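Local coordinates for endoglucanase (Ganoderma lucidum, PDB 5D8Z), which acts as a 1,4-beta-endoglucanase of glycoside hydrolase family 5, probably cutting internal beta-1,4-glucosidic bonds in cellulose chains, at residues M63-V67 against D68-F72; A99-D102 against A103-A107; N172-A175 against D176-A180; W202-A205 against E206-V209; C290-V293 against A294-A298. One frame throughout, in Å; residues are numbered along the deposited sequence.

Contact 1 of 5, residues M63-V67 against D68-F72; sequences MKHFV and DDDGF
H65 and D69, one helical turn apart, are joined by a nearly straight hydrogen bond: H65 ND1 gives its hydrogen to D69 OD2 at 2.8 Å, with an N-H...O angle of 174°. The oxygen lies in the plane of the imidazole and uses its anti lone pair. The H65 side chain turns its CG away from the backbone N (chi1 154°), which swings ND1 toward the next turn. NE2 at the far side of the ring hydrogen-bonds D333, so both nitrogens are occupied and ring rotation is fixed; the carboxylates near it may well favour a protonated imidazole. A leucine here would probably leave D69 and D333 without their common partner, with D70 and D333 still close to each other. K64 and D68 are looser, with K64 NZ 5.1 Å from D68 OD2.

Backbone bonds finish the helix. G71 N reaches V67 O at 3.1 Å and F72 N reaches F66 O at 3.0 Å, as the chain turns out through G71, a glycine with positive phi. V67 CA adds a C-H...O contact to F72 O at 3.5 Å.

The apolar contact is between F66 and F72. Their side chains run alongside each other, F66 CD1 meeting F72 CD2 at 3.4 Å, and the ring planes stand 81° apart in an oblique pairing.

Around this helix end, leading into strand 74-79 of the TIM barrel, W331 stacks on the H65 ring, F66 packs against V27 and F75 of strands 24-30 and 74-79, and M63 lies against L104 and A107 of helix 95-110.

Contact 2 of 5, residues A99-D102 against A103-A107; sequences AEYD and ALVQA
D102 and Q106 face each other one turn apart on helix 95-110, one of the outer helices of the (beta/alpha)8, or TIM, barrel. Q106 NE2 donates to D102 OD1 at 3.0 Å; the amide nitrogen comes from the syn side of the carboxylate but 30° out of its plane. A bend in the Q106 chain at chi2 (-40°) curls the amide back toward the aspartate, while Q106 N bonds D102 O at 2.7 Å, so the two residues are linked through both backbone and side chain. On an adjoining face of the helix, Y101 CE2 touches V105 CG2 at 3.9 Å, an oblique contact.

The second shell sets these groups. D102 OD1 also hydrogen-bonds the hydroxyl of Y151, so replacing the aspartate with an alanine would probably deprive Y151 of a partner and set the Q106 amide free to turn. Y101 OH is tied to L77 O on strand 74-79, and F32 meets the Y101 ring edge-to-face, while V105 and L104 pack on L77.

One carbonyl takes two backbone donors: V105 N approaches Y101 O at 3.3 Å, and L104 N at 3.2 Å from above the carbonyl plane.

Contact 3 of 5, residues N172-A175 against D176-A180; sequences NLWA and DSVQA
V178 sets its CG2 methyl over one face of the W174 indole, a CH-pi contact one turn along helix 171-187, the connection of a beta-alpha-beta unit between strands 157-160 and 194-198 of the TIM barrel. The methyl lies 3.8 Å from the centroid of the five-membered ring of W174, 25° off the ring normal, and V178 CG2 comes to 3.5 Å from W174 CE2 at the bond shared by the two rings. W174 carries CG opposite its backbone N (chi1 173°), laying the indole forward along the helix, and V178 keeps CG1 opposite its own N (chi1 176°), which leaves CG2 as the branch that faces the ring. The same five-membered ring is held at its edge, where NE1 hydrogen-bonds P198 O at the end of barrel strand 194-198.

S177 approaches the same indole obliquely, its CB 3.8 Å from W174 CE3. Its hydroxyl is turned beside the backbone N and bends back along the helix, so that S177 OG donates to L173 O at 3.2 Å. That oxygen also takes S177 N at 2.9 Å, two donors from one residue on one acceptor.

In Q179 a bend at chi2 carries the amide off the contact, to T221 O and the T183 hydroxyl. A175 turns to A216 and L217 of helix 213-218.

The chemistry is thus divided by face: the indole and the valine methyl pack together on the barrel side, with the buried indole N-H and serine hydroxyl each given an acceptor, and the D176 carboxylate left on the solvent side.

Contact 4 of 5, residues W202-A205 against E206-V209; sequences WTSA and ETFV. With BGC (beta-D-glucopyranose), chain C.
S204 and E206 meet through an ST turn: E206 N donates to S204 OG at 3.2 Å, with a moderate N-H...O angle of 138°. The S204 hydroxyl is rotated opposite its own backbone N (chi1 164°), which brings it under the amide two residues on. S204 OG also lies 3.5 Å from E206 CB, while the rest of the E206 side chain leads away toward N256 on helix 254-267. T207 closes over the turn, its OG1 3.8 Å from S204 CB.

A205, between the two, packs its methyl against K236, V234 and W258, and its backbone is hydrogen-bonded to H235. This is the loop that follows strand 194-198 of the TIM barrel, on the C-terminal side of the strands where such enzymes build their active site, and it hands the chain on to helix 213-218. F208 places its CB 3.6 Å from S204 O and its ring against F232.

The start of the loop belongs to the glycan pocket. The O3 of a bound glucose sits over one face of the W202 indole, offset toward the rim, 3.3 Å from W202 CD1. H166 stacks with the W202 ring, and the glucose is also hydrogen-bonded to D241 O.

Contact 5 of 5, residues C290-V293 against A294-A298; sequences CQQV and AYQNA
V293 lies alongside N297 one turn on, both side chains pointing the same way, and V293 CG1 touches N297 ND2 at 3.7 Å. The asparagine grips the carbonyl beneath the valine twice: N297 N and N297 ND2 each donate to V293 O at 3.0 Å, from opposite faces of the carbonyl plane. N297 ND2 stands 43° out of that plane and so is not on a lone pair. The turn at N297 chi1 (-85°), with CG beside its own backbone N, folds the amide back along the helix to make this second bond.

Q292 and Q296 run side by side on an adjoining face, pointing the same way, where Q292 CG approaches Q296 CD at 4.2 Å and Q296 CG rests 3.2 Å from Q292 O. Y295 is held through its backbone, Y295 N to Q291 O at 3.0 Å and nearly straight, while its ring leads off to I254, W258 and A259 of helix 254-267.

C290, at the near end, is joined by a disulfide to C340 on helix 335-341. V293 and Q296 pack on Y306, so helix 283-298 seats on the last barrel strand as the connection of a beta-alpha-beta unit, between strands 272-277 and 303-312, in a TIM barrel.

From the N terminus the five contacts follow in series, with no nesting or crossing, and each is a local turn of chain instead of the closure of a long loop. Contact 1 ends helix 59-68, and contact 2 lies on the next long helix, 95-110; the two touch where M63 CE packs on A107, beside strand 74-79. Contact 3, on helix 171-187, sits across the barrel from contact 1, their centres about 36 Å apart. Contact 4 follows in the loop after strand 194-198, its nearest atoms about 7 Å from both contact 3 and contact 5, and is the one that reaches the sugar. Contact 5, on helix 283-298, leads into the last barrel strand.

Contact 1 of 5, residues M63-V67 against D68-F72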
loop_
_atom_site.group_PDB
_atom_site.type_symbol
_atom_site.label_atom_id
_atom_site.label_comp_id
_atom_site.label_asym_id
_atom_site.label_seq_id
_atom_site.Cartn_x
_atom_site.Cartn_y
_atom_site.Cartn_z
ATOM N N MET A 63 12.453 5.041 9.444
ATOM C CA MET A 63 11.140 5.468 9.922
ATOM C C MET A 63 11.283 6.500 11.038
ATOM O O MET A 63 10.587 7.510 10.994
ATOM C CB MET A 63 10.256 4.265 10.309
ATOM C CG MET A 63 9.864 3.439 9.087
ATOM S SD MET A 63 8.810 1.983 9.269
ATOM C CE MET A 63 9.589 1.111 10.612
ATOM N N LYS A 64 12.181 6.302 12.006
ATOM C CA LYS A 64 12.458 7.383 12.986
ATOM C C LYS A 64 12.651 8.717 12.265
ATOM O O LYS A 64 12.129 9.751 12.658
ATOM C CB LYS A 64 13.714 7.109 13.813
ATOM C CG LYS A 64 13.483 6.627 15.245
ATOM C CD LYS A 64 13.492 7.783 16.261
ATOM C CE LYS A 64 14.882 8.275 16.661
ATOM N NZ LYS A 64 15.576 7.330 17.579
ATOM N N HIS A 65 13.393 8.668 11.178
ATOM C CA HIS A 65 13.784 9.869 10.479
ATOM C C HIS A 65 12.597 10.425 9.732
ATOM O O HIS A 65 12.287 11.607 9.823
ATOM C CB HIS A 65 14.951 9.541 9.533
ATOM C CG HIS A 65 15.047 10.436 8.360
ATOM N ND1 HIS A 65 15.295 11.786 8.477
ATOM C CD2 HIS A 65 14.898 10.185 7.039
ATOM C CE1 HIS A 65 15.313 12.328 7.270
ATOM N NE2 HIS A 65 15.080 11.376 6.379
ATOM N N PHE A 66 11.914 9.567 8.989
ATOM C CA PHE A 66 10.810 10.036 8.185
ATOM C C PHE A 66 9.758 10.733 9.051
ATOM O O PHE A 66 9.131 11.686 8.598
ATOM C CB PHE A 66 10.199 8.880 7.389
ATOM C CG PHE A 66 10.940 8.532 6.120
ATOM C CD1 PHE A 66 11.246 9.495 5.174
ATOM C CD2 PHE A 66 11.285 7.237 5.848
ATOM C CE1 PHE A 66 11.920 9.170 3.997
ATOM C CE2 PHE A 66 11.928 6.901 4.672
ATOM C CZ PHE A 66 12.258 7.863 3.747
ATOM N N VAL A 67 9.564 10.269 10.287
ATOM C CA VAL A 67 8.647 10.941 11.207
ATOM C C VAL A 67 9.320 12.180 11.761
ATOM O O VAL A 67 8.874 13.292 11.492
ATOM C CB VAL A 67 8.193 10.064 12.418
ATOM C CG1 VAL A 67 7.297 10.867 13.372
ATOM C CG2 VAL A 67 7.455 8.813 11.961
ATOM N N ASP A 68 10.394 11.993 12.518
ATOM C CA ASP A 68 10.945 13.077 13.337
ATOM C C ASP A 68 11.428 14.303 12.568
ATOM O O ASP A 68 11.340 15.433 13.073
ATOM C CB ASP A 68 12.058 12.558 14.242
ATOM C CG ASP A 68 11.536 11.573 15.293
ATOM O OD1 ASP A 68 10.312 11.310 15.303
ATOM O OD2 ASP A 68 12.343 11.048 16.102
ATOM N N ASP A 69 11.922 14.100 11.359
ATOM C CA ASP A 69 12.476 15.200 10.587
ATOM C C ASP A 69 11.548 15.611 9.436
ATOM O O ASP A 69 11.558 16.754 9.022
ATOM C CB ASP A 69 13.887 14.839 10.043
ATOM C CG ASP A 69 14.818 14.254 11.129
ATOM O OD1 ASP A 69 14.814 14.793 12.271
ATOM O OD2 ASP A 69 15.546 13.246 10.843
ATOM N N ASP A 70 10.761 14.702 8.885
ATOM C CA ASP A 70 10.049 15.007 7.630
ATOM C C ASP A 70 8.537 15.180 7.764
ATOM O O ASP A 70 7.893 15.736 6.871
ATOM C CB ASP A 70 10.338 13.917 6.594
ATOM C CG ASP A 70 11.697 14.057 5.944
ATOM O OD1 ASP A 70 12.233 15.187 5.924
ATOM O OD2 ASP A 70 12.213 13.031 5.441
ATOM N N GLY A 71 7.975 14.691 8.865
ATOM C CA GLY A 71 6.561 14.839 9.128
ATOM C C GLY A 71 5.705 13.719 8.592
ATOM O O GLY A 71 4.488 13.840 8.567
ATOM N N PHE A 72 6.329 12.635 8.144
ATOM C CA PHE A 72 5.583 11.457 7.734
ATOM C C PHE A 72 4.923 10.844 8.938
ATOM O O PHE A 72 5.352 11.061 10.069
ATOM C CB PHE A 72 6.500 10.443 7.043
ATOM C CG PHE A 72 6.957 10.881 5.673
ATOM C CD1 PHE A 72 6.057 11.035 4.649
ATOM C CD2 PHE A 72 8.300 11.113 5.405
ATOM C CE1 PHE A 72 6.466 11.431 3.399
ATOM C CE2 PHE A 72 8.717 11.484 4.131
ATOM C CZ PHE A 72 7.796 11.657 3.133
#

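Contact 2 of 5, residues A99-D102 against A103-A107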
loop_
_atom_site.group_PDB
_atom_site.type_symbol
_atom_site.label_atom_id
_atom_site.label_comp_id
_atom_site.label_asym_id
_atom_site.label_seq_id
_atom_site.Cartn_x
_atom_site.Cartn_y
_atom_site.Cartn_z
ATOM N N ALA A 99 7.454 -13.494 13.031
ATOM C CA ALA A 99 8.304 -12.763 13.976
ATOM C C ALA A 99 9.142 -11.684 13.264
ATOM O O ALA A 99 9.208 -10.526 13.712
ATOM C CB ALA A 99 9.198 -13.727 14.691
ATOM N N GLU A 100 9.742 -12.055 12.134
ATOM C CA GLU A 100 10.460 -11.102 11.318
ATOM C C GLU A 100 9.563 -9.940 10.920
ATOM O O GLU A 100 9.905 -8.771 11.143
ATOM C CB GLU A 100 11.067 -11.784 10.091
ATOM C CG GLU A 100 12.440 -12.410 10.380
ATOM C CD GLU A 100 12.956 -13.396 9.318
ATOM O OE1 GLU A 100 12.439 -13.491 8.162
ATOM O OE2 GLU A 100 13.940 -14.090 9.651
ATOM N N TYR A 101 8.384 -10.247 10.386
ATOM C CA TYR A 101 7.558 -9.199 9.816
ATOM C C TYR A 101 6.951 -8.328 10.879
ATOM O O TYR A 101 6.796 -7.125 10.689
ATOM C CB TYR A 101 6.496 -9.769 8.908
ATOM C CG TYR A 101 5.581 -8.723 8.321
ATOM C CD1 TYR A 101 6.005 -7.871 7.313
ATOM C CD2 TYR A 101 4.279 -8.575 8.784
ATOM C CE1 TYR A 101 5.139 -6.913 6.776
ATOM C CE2 TYR A 101 3.425 -7.634 8.250
ATOM C CZ TYR A 101 3.857 -6.816 7.260
ATOM O OH TYR A 101 2.983 -5.910 6.781
ATOM N N ASP A 102 6.616 -8.918 12.011
ATOM C CA ASP A 102 6.080 -8.131 13.101
ATOM C C ASP A 102 7.133 -7.132 13.573
ATOM O O ASP A 102 6.786 -5.990 13.869
ATOM C CB ASP A 102 5.616 -9.011 14.256
ATOM C CG ASP A 102 5.058 -8.195 15.416
ATOM O OD1 ASP A 102 4.099 -7.424 15.194
ATOM O OD2 ASP A 102 5.580 -8.321 16.548
ATOM N N ALA A 103 8.410 -7.531 13.625
ATOM C CA ALA A 103 9.488 -6.579 14.053
ATOM C C ALA A 103 9.510 -5.311 13.213
ATOM O O ALA A 103 9.855 -4.266 13.680
ATOM C CB ALA A 103 10.851 -7.223 14.032
ATOM N N LEU A 104 9.113 -5.395 11.971
ATOM C CA LEU A 104 9.114 -4.228 11.157
ATOM C C LEU A 104 7.917 -3.380 11.556
ATOM O O LEU A 104 8.045 -2.165 11.757
ATOM C CB LEU A 104 9.039 -4.650 9.698
ATOM C CG LEU A 104 9.040 -3.587 8.614
ATOM C CD1 LEU A 104 10.141 -2.568 8.883
ATOM C CD2 LEU A 104 9.211 -4.266 7.255
ATOM N N VAL A 105 6.760 -4.026 11.680
ATOM C CA VAL A 105 5.532 -3.370 12.137
ATOM C C VAL A 105 5.714 -2.730 13.502
ATOM O O VAL A 105 5.236 -1.622 13.725
ATOM C CB VAL A 105 4.385 -4.388 12.218
ATOM C CG1 VAL A 105 3.242 -3.891 13.073
ATOM C CG2 VAL A 105 3.898 -4.722 10.822
ATOM N N GLN A 106 6.408 -3.419 14.421
ATOM C CA GLN A 106 6.749 -2.819 15.714
ATOM C C GLN A 106 7.643 -1.613 15.590
ATOM O O GLN A 106 7.474 -0.663 16.330
ATOM C CB GLN A 106 7.377 -3.829 16.644
ATOM C CG GLN A 106 6.391 -4.905 17.099
ATOM C CD GLN A 106 4.975 -4.367 17.407
ATOM O OE1 GLN A 106 4.775 -3.517 18.287
ATOM N NE2 GLN A 106 3.986 -4.876 16.678
ATOM N N ALA A 107 8.558 -1.622 14.630
ATOM C CA ALA A 107 9.396 -0.453 14.381
ATOM C C ALA A 107 8.612 0.694 13.819
ATOM O O ALA A 107 8.934 1.847 14.053
ATOM C CB ALA A 107 10.516 -0.789 13.421
#

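Contact 3 of 5, residues N172-A175 against D176-A180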
loop_
_atom_site.group_PDB
_atom_site.type_symbol
_atom_site.label_atom_id
_atom_site.label_comp_id
_atom_site.label_asym_id
_atom_site.label_seq_id
_atom_site.Cartn_x
_atom_site.Cartn_y
_atom_site.Cartn_z
ATOM N N ASN A 172 -16.892 -7.868 -10.015
ATOM C CA ASN A 172 -17.852 -8.078 -8.934
ATOM C C ASN A 172 -17.556 -9.290 -8.096
ATOM O O ASN A 172 -17.899 -9.302 -6.931
ATOM C CB ASN A 172 -19.280 -8.168 -9.471
ATOM C CG ASN A 172 -19.746 -6.846 -10.061
ATOM O OD1 ASN A 172 -19.900 -5.835 -9.327
ATOM N ND2 ASN A 172 -19.962 -6.830 -11.393
ATOM N N LEU A 173 -16.954 -10.316 -8.701
ATOM C CA LEU A 173 -16.483 -11.477 -7.964
ATOM C C LEU A 173 -15.306 -11.069 -7.109
ATOM O O LEU A 173 -15.198 -11.502 -5.960
ATOM C CB LEU A 173 -16.076 -12.605 -8.898
ATOM C CG LEU A 173 -17.269 -13.272 -9.578
ATOM C CD1 LEU A 173 -16.800 -14.217 -10.679
ATOM C CD2 LEU A 173 -18.136 -14.008 -8.569
ATOM N N TRP A 174 -14.438 -10.228 -7.657
ATOM C CA TRP A 174 -13.365 -9.651 -6.859
ATOM C C TRP A 174 -13.875 -8.820 -5.666
ATOM O O TRP A 174 -13.395 -8.954 -4.549
ATOM C CB TRP A 174 -12.433 -8.784 -7.720
ATOM C CG TRP A 174 -11.428 -8.057 -6.890
ATOM C CD1 TRP A 174 -11.295 -6.709 -6.762
ATOM C CD2 TRP A 174 -10.446 -8.634 -6.031
ATOM N NE1 TRP A 174 -10.270 -6.404 -5.890
ATOM C CE2 TRP A 174 -9.743 -7.572 -5.417
ATOM C CE3 TRP A 174 -10.088 -9.940 -5.714
ATOM C CZ2 TRP A 174 -8.706 -7.785 -4.518
ATOM C CZ3 TRP A 174 -9.058 -10.140 -4.790
ATOM C CH2 TRP A 174 -8.380 -9.071 -4.221
ATOM N N ALA A 175 -14.833 -7.945 -5.897
ATOM C CA ALA A 175 -15.434 -7.251 -4.791
ATOM C C ALA A 175 -16.003 -8.225 -3.741
ATOM O O ALA A 175 -15.922 -7.960 -2.538
ATOM C CB ALA A 175 -16.494 -6.298 -5.313
ATOM N N ASP A 176 -16.542 -9.365 -4.186
ATOM C CA ASP A 176 -16.966 -10.462 -3.268
ATOM C C ASP A 176 -15.832 -11.050 -2.439
ATOM O O ASP A 176 -15.984 -11.285 -1.248
ATOM C CB ASP A 176 -17.696 -11.583 -4.018
ATOM C CG ASP A 176 -19.076 -11.148 -4.533
ATOM O OD1 ASP A 176 -19.797 -10.446 -3.778
ATOM O OD2 ASP A 176 -19.442 -11.496 -5.686
ATOM N N SER A 177 -14.689 -11.269 -3.067
ATOM C CA SER A 177 -13.502 -11.724 -2.353
ATOM C C SER A 177 -13.092 -10.728 -1.280
ATOM O O SER A 177 -12.687 -11.102 -0.191
ATOM C CB SER A 177 -12.360 -11.921 -3.338
ATOM O OG SER A 177 -12.743 -12.811 -4.387
ATOM N N VAL A 178 -13.232 -9.447 -1.588
ATOM C CA VAL A 178 -12.824 -8.388 -0.685
ATOM C C VAL A 178 -13.810 -8.291 0.467
ATOM O O VAL A 178 -13.425 -7.989 1.606
ATOM C CB VAL A 178 -12.763 -7.044 -1.412
ATOM C CG1 VAL A 178 -12.441 -5.946 -0.423
ATOM C CG2 VAL A 178 -11.749 -7.083 -2.564
ATOM N N GLN A 179 -15.084 -8.546 0.174
ATOM C CA GLN A 179 -16.077 -8.600 1.219
ATOM C C GLN A 179 -15.662 -9.682 2.191
ATOM O O GLN A 179 -15.646 -9.522 3.412
ATOM C CB GLN A 179 -17.427 -8.932 0.608
ATOM C CG GLN A 179 -18.568 -9.001 1.614
ATOM C CD GLN A 179 -18.751 -7.697 2.342
ATOM O OE1 GLN A 179 -19.114 -6.715 1.743
ATOM N NE2 GLN A 179 -18.445 -7.677 3.619
ATOM N N ALA A 180 -15.301 -10.810 1.637
ATOM C CA ALA A 180 -14.977 -11.910 2.494
ATOM C C ALA A 180 -13.857 -11.533 3.467
ATOM O O ALA A 180 -13.918 -11.874 4.666
ATOM C CB ALA A 180 -14.601 -13.120 1.670
#

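Contact 4 of 5, residues W202-A205 against E206-V209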
loop_
_atom_site.group_PDB
_atom_site.type_symbol
_atom_site.label_atom_id
_atom_site.label_comp_id
_atom_site.label_asym_id
_atom_site.label_seq_id
_atom_site.Cartn_x
_atom_site.Cartn_y
_atom_site.Cartn_z
ATOM N N TRP A 202 -4.232 -2.657 -11.838
ATOM C CA TRP A 202 -3.218 -2.282 -10.874
ATOM C C TRP A 202 -3.724 -1.155 -9.988
ATOM O O TRP A 202 -2.937 -0.275 -9.613
ATOM C CB TRP A 202 -1.928 -1.842 -11.578
ATOM C CG TRP A 202 -1.546 -2.744 -12.690
ATOM C CD1 TRP A 202 -2.048 -2.733 -13.956
ATOM C CD2 TRP A 202 -0.608 -3.826 -12.647
ATOM N NE1 TRP A 202 -1.484 -3.737 -14.708
ATOM C CE2 TRP A 202 -0.593 -4.421 -13.929
ATOM C CE3 TRP A 202 0.223 -4.352 -11.655
ATOM C CZ2 TRP A 202 0.227 -5.507 -14.241
ATOM C CZ3 TRP A 202 1.043 -5.431 -11.974
ATOM C CH2 TRP A 202 1.039 -5.991 -13.254
ATOM N N THR A 203 -5.015 -1.206 -9.633
ATOM C CA THR A 203 -5.717 -0.090 -8.964
ATOM C C THR A 203 -5.318 1.251 -9.508
ATOM O O THR A 203 -5.166 2.214 -8.763
ATOM C CB THR A 203 -5.467 0.011 -7.429
ATOM O OG1 THR A 203 -4.173 -0.509 -7.080
ATOM C CG2 THR A 203 -6.515 -0.689 -6.657
ATOM N N SER A 204 -5.126 1.342 -10.806
ATOM C CA SER A 204 -4.853 2.638 -11.363
ATOM C C SER A 204 -5.991 3.561 -10.917
ATOM O O SER A 204 -7.166 3.179 -10.962
ATOM C CB SER A 204 -4.773 2.545 -12.872
ATOM O OG SER A 204 -4.872 3.815 -13.463
ATOM N N ALA A 205 -5.623 4.744 -10.449
ATOM C CA ALA A 205 -6.583 5.796 -10.110
ATOM C C ALA A 205 -7.323 6.363 -11.321
ATOM O O ALA A 205 -8.397 6.925 -11.179
ATOM C CB ALA A 205 -5.870 6.939 -9.406
ATOM N N GLU A 206 -6.718 6.254 -12.494
ATOM C CA GLU A 206 -7.294 6.770 -13.727
ATOM C C GLU A 206 -8.499 5.967 -14.190
ATOM O O GLU A 206 -9.439 6.519 -14.721
ATOM C CB GLU A 206 -6.234 6.765 -14.814
ATOM C CG GLU A 206 -6.664 7.306 -16.158
ATOM C CD GLU A 206 -5.530 8.051 -16.843
ATOM O OE1 GLU A 206 -4.843 8.846 -16.149
ATOM O OE2 GLU A 206 -5.312 7.861 -18.062
ATOM N N THR A 207 -8.474 4.658 -14.003
ATOM C CA THR A 207 -9.569 3.810 -14.482
ATOM C C THR A 207 -10.455 3.327 -13.355
ATOM O O THR A 207 -11.388 2.585 -13.603
ATOM C CB THR A 207 -9.011 2.561 -15.156
ATOM O OG1 THR A 207 -8.230 1.843 -14.182
ATOM C CG2 THR A 207 -8.142 2.957 -16.336
ATOM N N PHE A 208 -10.160 3.730 -12.125
ATOM C CA PHE A 208 -10.851 3.185 -10.977
ATOM C C PHE A 208 -12.362 3.237 -11.049
ATOM O O PHE A 208 -13.022 2.310 -10.601
ATOM C CB PHE A 208 -10.425 3.888 -9.702
ATOM C CG PHE A 208 -10.854 3.171 -8.453
ATOM C CD1 PHE A 208 -10.145 2.076 -8.003
ATOM C CD2 PHE A 208 -11.973 3.584 -7.741
ATOM C CE1 PHE A 208 -10.538 1.401 -6.870
ATOM C CE2 PHE A 208 -12.368 2.921 -6.596
ATOM C CZ PHE A 208 -11.648 1.826 -6.154
ATOM N N VAL A 209 -12.909 4.331 -11.574
ATOM C CA VAL A 209 -14.359 4.467 -11.798
ATOM C C VAL A 209 -14.768 3.902 -13.171
ATOM O O VAL A 209 -15.758 3.160 -13.268
ATOM C CB VAL A 209 -14.813 5.943 -11.710
ATOM C CG1 VAL A 209 -16.331 6.046 -11.837
ATOM C CG2 VAL A 209 -14.330 6.592 -10.409
HETATM C C2 BGC C . 0.241 -0.534 -17.115
HETATM C C3 BGC C . 1.159 -0.730 -15.892
HETATM C C4 BGC C . 1.909 -2.081 -15.941
HETATM C C5 BGC C . 2.338 -2.503 -17.378
HETATM C C6 BGC C . 2.531 -4.012 -17.505
HETATM C C1 BGC C . 1.022 -0.774 -18.411
HETATM O O1 BGC C . 0.219 -0.486 -19.563
HETATM O O2 BGC C . -0.325 0.781 -17.110
HETATM O O3 BGC C . 0.393 -0.609 -14.670
HETATM O O4 BGC C . 3.096 -2.018 -15.115
HETATM O O5 BGC C . 1.433 -2.143 -18.440
HETATM O O6 BGC C . 2.632 -4.326 -18.895
#

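Contact 5 of 5, residues C290-V293 against A294-A298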
loop_
_atom_site.group_PDB
_atom_site.type_symbol
_atom_site.label_atom_id
_atom_site.label_comp_id
_atom_site.label_asym_id
_atom_site.label_seq_id
_atom_site.Cartn_x
_atom_site.Cartn_y
_atom_site.Cartn_z
ATOM N N CYS A 290 5.043 17.838 -7.215
ATOM C CA CYS A 290 4.626 18.877 -6.270
ATOM C C CYS A 290 3.242 19.367 -6.638
ATOM O O CYS A 290 2.406 19.663 -5.752
ATOM C CB CYS A 290 5.633 20.022 -6.219
ATOM S SG CYS A 290 6.921 19.784 -4.955
ATOM N N GLN A 291 3.002 19.395 -7.946
ATOM C CA GLN A 291 1.687 19.698 -8.475
ATOM C C GLN A 291 0.661 18.671 -7.960
ATOM O O GLN A 291 -0.330 19.057 -7.317
ATOM C CB GLN A 291 1.712 19.815 -10.014
ATOM C CG GLN A 291 2.477 21.057 -10.484
ATOM C CD GLN A 291 2.618 21.204 -12.003
ATOM O OE1 GLN A 291 2.412 20.270 -12.800
ATOM N NE2 GLN A 291 2.970 22.408 -12.407
ATOM N N GLN A 292 0.921 17.382 -8.178
ATOM C CA GLN A 292 0.006 16.318 -7.713
ATOM C C GLN A 292 -0.264 16.344 -6.207
ATOM O O GLN A 292 -1.374 16.053 -5.776
ATOM C CB GLN A 292 0.536 14.935 -8.108
ATOM C CG GLN A 292 -0.237 13.753 -7.511
ATOM C CD GLN A 292 0.277 12.393 -7.980
ATOM O OE1 GLN A 292 1.001 11.722 -7.257
ATOM N NE2 GLN A 292 -0.084 11.997 -9.188
ATOM N N VAL A 293 0.748 16.680 -5.417
ATOM C CA VAL A 293 0.634 16.669 -3.960
ATOM C C VAL A 293 -0.114 17.902 -3.476
ATOM O O VAL A 293 -0.876 17.832 -2.496
ATOM C CB VAL A 293 2.021 16.615 -3.293
ATOM C CG1 VAL A 293 1.921 16.772 -1.779
ATOM C CG2 VAL A 293 2.720 15.299 -3.640
ATOM N N ALA A 294 0.111 19.030 -4.162
ATOM C CA ALA A 294 -0.626 20.264 -3.878
ATOM C C ALA A 294 -2.127 20.042 -4.099
ATOM O O ALA A 294 -2.953 20.336 -3.219
ATOM C CB ALA A 294 -0.103 21.393 -4.748
ATOM N N TYR A 295 -2.467 19.494 -5.265
ATOM C CA TYR A 295 -3.855 19.073 -5.573
ATOM C C TYR A 295 -4.444 18.096 -4.555
ATOM O O TYR A 295 -5.559 18.284 -4.066
ATOM C CB TYR A 295 -3.953 18.435 -6.954
ATOM C CG TYR A 295 -5.388 18.193 -7.354
ATOM C CD1 TYR A 295 -6.104 19.144 -8.103
ATOM C CD2 TYR A 295 -6.048 17.021 -6.988
ATOM C CE1 TYR A 295 -7.423 18.930 -8.457
ATOM C CE2 TYR A 295 -7.369 16.805 -7.333
ATOM C CZ TYR A 295 -8.056 17.765 -8.063
ATOM O OH TYR A 295 -9.366 17.532 -8.406
ATOM N N GLN A 296 -3.710 17.038 -4.247
ATOM C CA GLN A 296 -4.186 16.096 -3.254
ATOM C C GLN A 296 -4.502 16.738 -1.927
ATOM O O GLN A 296 -5.514 16.411 -1.355
ATOM C CB GLN A 296 -3.205 14.960 -3.059
ATOM C CG GLN A 296 -3.284 13.962 -4.188
ATOM C CD GLN A 296 -2.325 12.823 -3.995
ATOM O OE1 GLN A 296 -1.306 12.956 -3.315
ATOM N NE2 GLN A 296 -2.639 11.688 -4.603
ATOM N N ASN A 297 -3.676 17.667 -1.446
ATOM C CA ASN A 297 -3.975 18.381 -0.173
ATOM C C ASN A 297 -5.200 19.248 -0.290
ATOM O O ASN A 297 -6.001 19.318 0.633
ATOM C CB ASN A 297 -2.823 19.266 0.283
ATOM C CG ASN A 297 -1.790 18.510 1.089
ATOM O OD1 ASN A 297 -1.967 18.245 2.286
ATOM N ND2 ASN A 297 -0.692 18.170 0.439
ATOM N N ALA A 298 -5.328 19.932 -1.423
ATOM C CA ALA A 298 -6.515 20.737 -1.688
ATOM C C ALA A 298 -7.800 19.904 -1.565
ATOM O O ALA A 298 -8.818 20.411 -1.114
ATOM C CB ALA A 298 -6.430 21.360 -3.074
#